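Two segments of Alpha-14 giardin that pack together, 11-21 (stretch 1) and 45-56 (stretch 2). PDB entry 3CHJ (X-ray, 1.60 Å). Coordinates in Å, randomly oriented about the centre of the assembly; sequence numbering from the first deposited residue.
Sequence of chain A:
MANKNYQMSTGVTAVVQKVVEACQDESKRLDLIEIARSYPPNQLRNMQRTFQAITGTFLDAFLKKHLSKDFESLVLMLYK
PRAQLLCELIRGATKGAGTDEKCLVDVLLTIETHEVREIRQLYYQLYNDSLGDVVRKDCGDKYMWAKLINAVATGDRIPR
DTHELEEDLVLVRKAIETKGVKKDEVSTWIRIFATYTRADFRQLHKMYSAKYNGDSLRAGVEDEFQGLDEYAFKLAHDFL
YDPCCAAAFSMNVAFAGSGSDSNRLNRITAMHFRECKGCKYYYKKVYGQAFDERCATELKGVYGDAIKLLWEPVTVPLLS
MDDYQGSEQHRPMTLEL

Stretch 1, residues 11-21: GVTAVVQKVVE
Stretch 2 45-56: RNMQRTFQAITG

What forms the apolar centre? Two side chains interlock: V16 sits among M47, T50, F51 and I54, while M47 sits among V12, V15, V16 and V19. V16, with chi1 t, places CG2 3.9 Å from M47 CG and CG1 3.7 Å from F51 CD1. M47 (chi1 t, chi2 m, chi3 m) is long and flexible enough to thread between valines, its CG 3.7 Å from V15 CG1 and its SD 4.0 Å from V19 CG2. V15, V16, V19, M47 and F51 are all buried.

How do the backbones allow this? Residues 12-21 and 45-55 are helices whose N-to-C directions differ by 77° (signed crossing angle -77°), with axes approaching to 9.4 Å. The CA atoms of V16 and F51 lie 5.8 Å apart, as do those of V12 and M47. The five valines, all with chi1 t, present short branched side chains to the second helix.

Where does F51 fit? With chi1 at -170° and chi2 at 93°, its CB leaves sideways but the ring end comes nearer the first helix. F51 CE1 lies 3.7 Å from V19 CG1 and 3.8 Å from V20 CG2, so the flat ring fills space beside three valines, V16 included.

What closes the edges? I54 (chi1 m, chi2 t) sets CD1 3.7 Å from T13 CG2 at the exposed flank, and T55 CG2 is 4.2 Å from V20 CG2. V12 CG1 packs 3.7 Å from T50 CB, and V12 CG2 meets N46 OD1 at 3.7 Å. No hydrogen bond crosses the contact; T50 OG1 donates to N46 O (2.9 Å) and T55 OG1 to F51 O (2.7 Å), T55 OG1 also bonding just beyond the stretch. G56 then leaves the helix with phi 76°, a conformation favouring glycine. In all, 508 Å² is buried, summed over both sides.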

# COMPACT_ATOMS: atom_id res chain seq x y z
N GLY A 11 -12.28 18.89 -23.27
CA GLY A 11 -11.22 18.22 -22.46
C GLY A 11 -11.74 17.85 -21.09
O GLY A 11 -12.46 16.86 -20.93
N VAL A 12 -11.40 18.67 -20.09
CA VAL A 12 -11.86 18.46 -18.72
C VAL A 12 -13.39 18.49 -18.61
O VAL A 12 -13.98 17.68 -17.91
CB VAL A 12 -11.25 19.50 -17.75
CG1 VAL A 12 -11.67 19.20 -16.32
CG2 VAL A 12 -9.74 19.51 -17.86
N THR A 13 -14.02 19.45 -19.28
CA THR A 13 -15.49 19.55 -19.29
C THR A 13 -16.13 18.24 -19.78
O THR A 13 -17.11 17.77 -19.19
CB THR A 13 -15.95 20.76 -20.16
OG1 THR A 13 -15.28 21.93 -19.71
CG2 THR A 13 -17.45 20.98 -20.04
N ALA A 14 -15.54 17.66 -20.82
CA ALA A 14 -15.96 16.38 -21.38
C ALA A 14 -15.81 15.22 -20.38
O ALA A 14 -16.70 14.37 -20.26
CB ALA A 14 -15.17 16.08 -22.66
N VAL A 15 -14.70 15.20 -19.64
CA VAL A 15 -14.50 14.16 -18.63
C VAL A 15 -15.50 14.31 -17.47
O VAL A 15 -16.02 13.31 -16.97
CB VAL A 15 -13.02 14.09 -18.13
CG1 VAL A 15 -12.86 13.03 -17.04
CG2 VAL A 15 -12.10 13.78 -19.29
N VAL A 16 -15.79 15.54 -17.07
CA VAL A 16 -16.83 15.81 -16.07
C VAL A 16 -18.18 15.23 -16.50
O VAL A 16 -18.87 14.56 -15.71
CB VAL A 16 -16.92 17.33 -15.75
CG1 VAL A 16 -18.18 17.67 -14.95
CG2 VAL A 16 -15.68 17.78 -14.98
N GLN A 17 -18.57 15.45 -17.76
CA GLN A 17 -19.85 14.93 -18.24
C GLN A 17 -19.86 13.40 -18.26
O GLN A 17 -20.89 12.77 -18.00
CB GLN A 17 -20.28 15.56 -19.58
CG GLN A 17 -19.46 15.18 -20.81
CD GLN A 17 -20.03 13.98 -21.59
OE1 GLN A 17 -21.14 14.06 -22.14
NE2 GLN A 17 -19.27 12.90 -21.66
N LYS A 18 -18.69 12.81 -18.51
CA LYS A 18 -18.58 11.35 -18.50
C LYS A 18 -18.80 10.80 -17.08
O LYS A 18 -19.42 9.73 -16.90
CB LYS A 18 -17.22 10.91 -19.03
CG LYS A 18 -17.15 9.42 -19.31
CD LYS A 18 -15.82 9.03 -19.95
CE LYS A 18 -15.83 7.57 -20.37
NZ LYS A 18 -14.46 7.12 -20.78
N VAL A 19 -18.27 11.51 -16.09
CA VAL A 19 -18.47 11.18 -14.68
C VAL A 19 -19.96 11.27 -14.29
O VAL A 19 -20.51 10.34 -13.71
CB VAL A 19 -17.59 12.08 -13.76
CG1 VAL A 19 -17.96 11.91 -12.29
CG2 VAL A 19 -16.10 11.76 -13.99
N VAL A 20 -20.59 12.38 -14.66
CA VAL A 20 -22.03 12.55 -14.47
C VAL A 20 -22.82 11.37 -15.07
O VAL A 20 -23.61 10.73 -14.38
CB VAL A 20 -22.51 13.88 -15.07
CG1 VAL A 20 -24.04 13.93 -15.11
CG2 VAL A 20 -21.97 15.03 -14.25
N GLU A 21 -22.58 11.07 -16.33
CA GLU A 21 -23.32 10.01 -17.00
C GLU A 21 -23.08 8.63 -16.39
O GLU A 21 -23.99 7.81 -16.30
CB GLU A 21 -23.02 10.03 -18.50
CG GLU A 21 -23.59 11.29 -19.17
CD GLU A 21 -23.34 11.37 -20.66
OE1 GLU A 21 -22.87 10.37 -21.26
OE2 GLU A 21 -23.62 12.44 -21.25
N ARG A 45 -7.35 15.07 -10.26
CA ARG A 45 -7.64 16.07 -9.24
C ARG A 45 -8.16 17.36 -9.87
O ARG A 45 -9.09 17.95 -9.34
CB ARG A 45 -6.45 16.34 -8.32
CG ARG A 45 -6.80 17.34 -7.21
CD ARG A 45 -5.59 17.72 -6.38
NE ARG A 45 -4.54 18.33 -7.20
CZ ARG A 45 -3.35 18.70 -6.73
NH1 ARG A 45 -3.07 18.52 -5.45
NH2 ARG A 45 -2.46 19.23 -7.54
N ASN A 46 -7.57 17.77 -10.99
CA ASN A 46 -8.08 18.98 -11.65
C ASN A 46 -9.53 18.81 -12.06
O ASN A 46 -10.35 19.70 -11.85
CB ASN A 46 -7.23 19.36 -12.87
CG ASN A 46 -7.75 20.64 -13.54
OD1 ASN A 46 -8.13 20.63 -14.71
ND2 ASN A 46 -7.83 21.73 -12.77
N MET A 47 -9.83 17.64 -12.64
CA MET A 47 -11.19 17.31 -13.05
C MET A 47 -12.15 17.32 -11.86
O MET A 47 -13.27 17.83 -11.97
CB MET A 47 -11.20 15.95 -13.77
CG MET A 47 -12.55 15.52 -14.33
SD MET A 47 -13.55 14.72 -13.08
CE MET A 47 -12.54 13.27 -12.71
N GLN A 48 -11.73 16.76 -10.73
CA GLN A 48 -12.57 16.80 -9.52
C GLN A 48 -12.89 18.23 -9.06
O GLN A 48 -14.04 18.55 -8.72
CB GLN A 48 -11.92 16.00 -8.38
CG GLN A 48 -12.64 16.18 -7.05
CD GLN A 48 -12.45 15.03 -6.11
OE1 GLN A 48 -11.85 14.02 -6.46
NE2 GLN A 48 -12.98 15.16 -4.90
N ARG A 49 -11.87 19.08 -9.08
CA ARG A 49 -12.04 20.49 -8.72
C ARG A 49 -13.00 21.16 -9.70
O ARG A 49 -13.88 21.93 -9.30
CB ARG A 49 -10.69 21.20 -8.70
CG ARG A 49 -9.85 20.91 -7.46
CD ARG A 49 -8.38 21.26 -7.72
NE ARG A 49 -7.54 21.11 -6.54
CZ ARG A 49 -6.25 21.46 -6.49
NH1 ARG A 49 -5.67 21.98 -7.57
NH2 ARG A 49 -5.56 21.30 -5.37
N THR A 50 -12.86 20.84 -10.98
CA THR A 50 -13.67 21.44 -12.05
C THR A 50 -15.13 20.96 -12.00
O THR A 50 -16.05 21.70 -12.37
CB THR A 50 -13.03 21.15 -13.43
OG1 THR A 50 -11.71 21.70 -13.45
CG2 THR A 50 -13.84 21.77 -14.57
N PHE A 51 -15.33 19.73 -11.52
CA PHE A 51 -16.67 19.14 -11.35
C PHE A 51 -17.60 20.06 -10.58
O PHE A 51 -18.75 20.29 -10.99
CB PHE A 51 -16.56 17.79 -10.64
CG PHE A 51 -17.85 17.00 -10.62
CD1 PHE A 51 -18.12 16.07 -11.61
CD2 PHE A 51 -18.78 17.18 -9.60
CE1 PHE A 51 -19.30 15.33 -11.60
CE2 PHE A 51 -19.98 16.45 -9.58
CZ PHE A 51 -20.23 15.53 -10.59
N GLN A 52 -17.12 20.56 -9.44
CA GLN A 52 -17.87 21.49 -8.61
C GLN A 52 -18.21 22.77 -9.38
O GLN A 52 -19.35 23.23 -9.35
CB GLN A 52 -17.09 21.81 -7.32
CG GLN A 52 -17.48 23.13 -6.63
CD GLN A 52 -18.94 23.20 -6.22
OE1 GLN A 52 -19.58 22.17 -5.96
NE2 GLN A 52 -19.49 24.41 -6.16
N ALA A 53 -17.22 23.34 -10.07
CA ALA A 53 -17.41 24.58 -10.82
C ALA A 53 -18.50 24.42 -11.89
O ALA A 53 -19.36 25.29 -12.05
CB ALA A 53 -16.09 25.04 -11.44
N ILE A 54 -18.46 23.29 -12.61
CA ILE A 54 -19.39 22.99 -13.70
C ILE A 54 -20.80 22.60 -13.23
O ILE A 54 -21.80 23.10 -13.76
CB ILE A 54 -18.80 21.91 -14.66
CG1 ILE A 54 -17.64 22.51 -15.47
CG2 ILE A 54 -19.88 21.34 -15.61
CD1 ILE A 54 -16.98 21.53 -16.41
N THR A 55 -20.88 21.72 -12.23
CA THR A 55 -22.17 21.16 -11.79
C THR A 55 -22.77 21.88 -10.58
O THR A 55 -23.96 21.72 -10.29
CB THR A 55 -22.04 19.65 -11.43
OG1 THR A 55 -21.26 19.52 -10.24
CG2 THR A 55 -21.41 18.84 -12.57
N GLY A 56 -21.95 22.64 -9.86
CA GLY A 56 -22.41 23.31 -8.65
C GLY A 56 -22.53 22.37 -7.46
O GLY A 56 -22.94 22.77 -6.37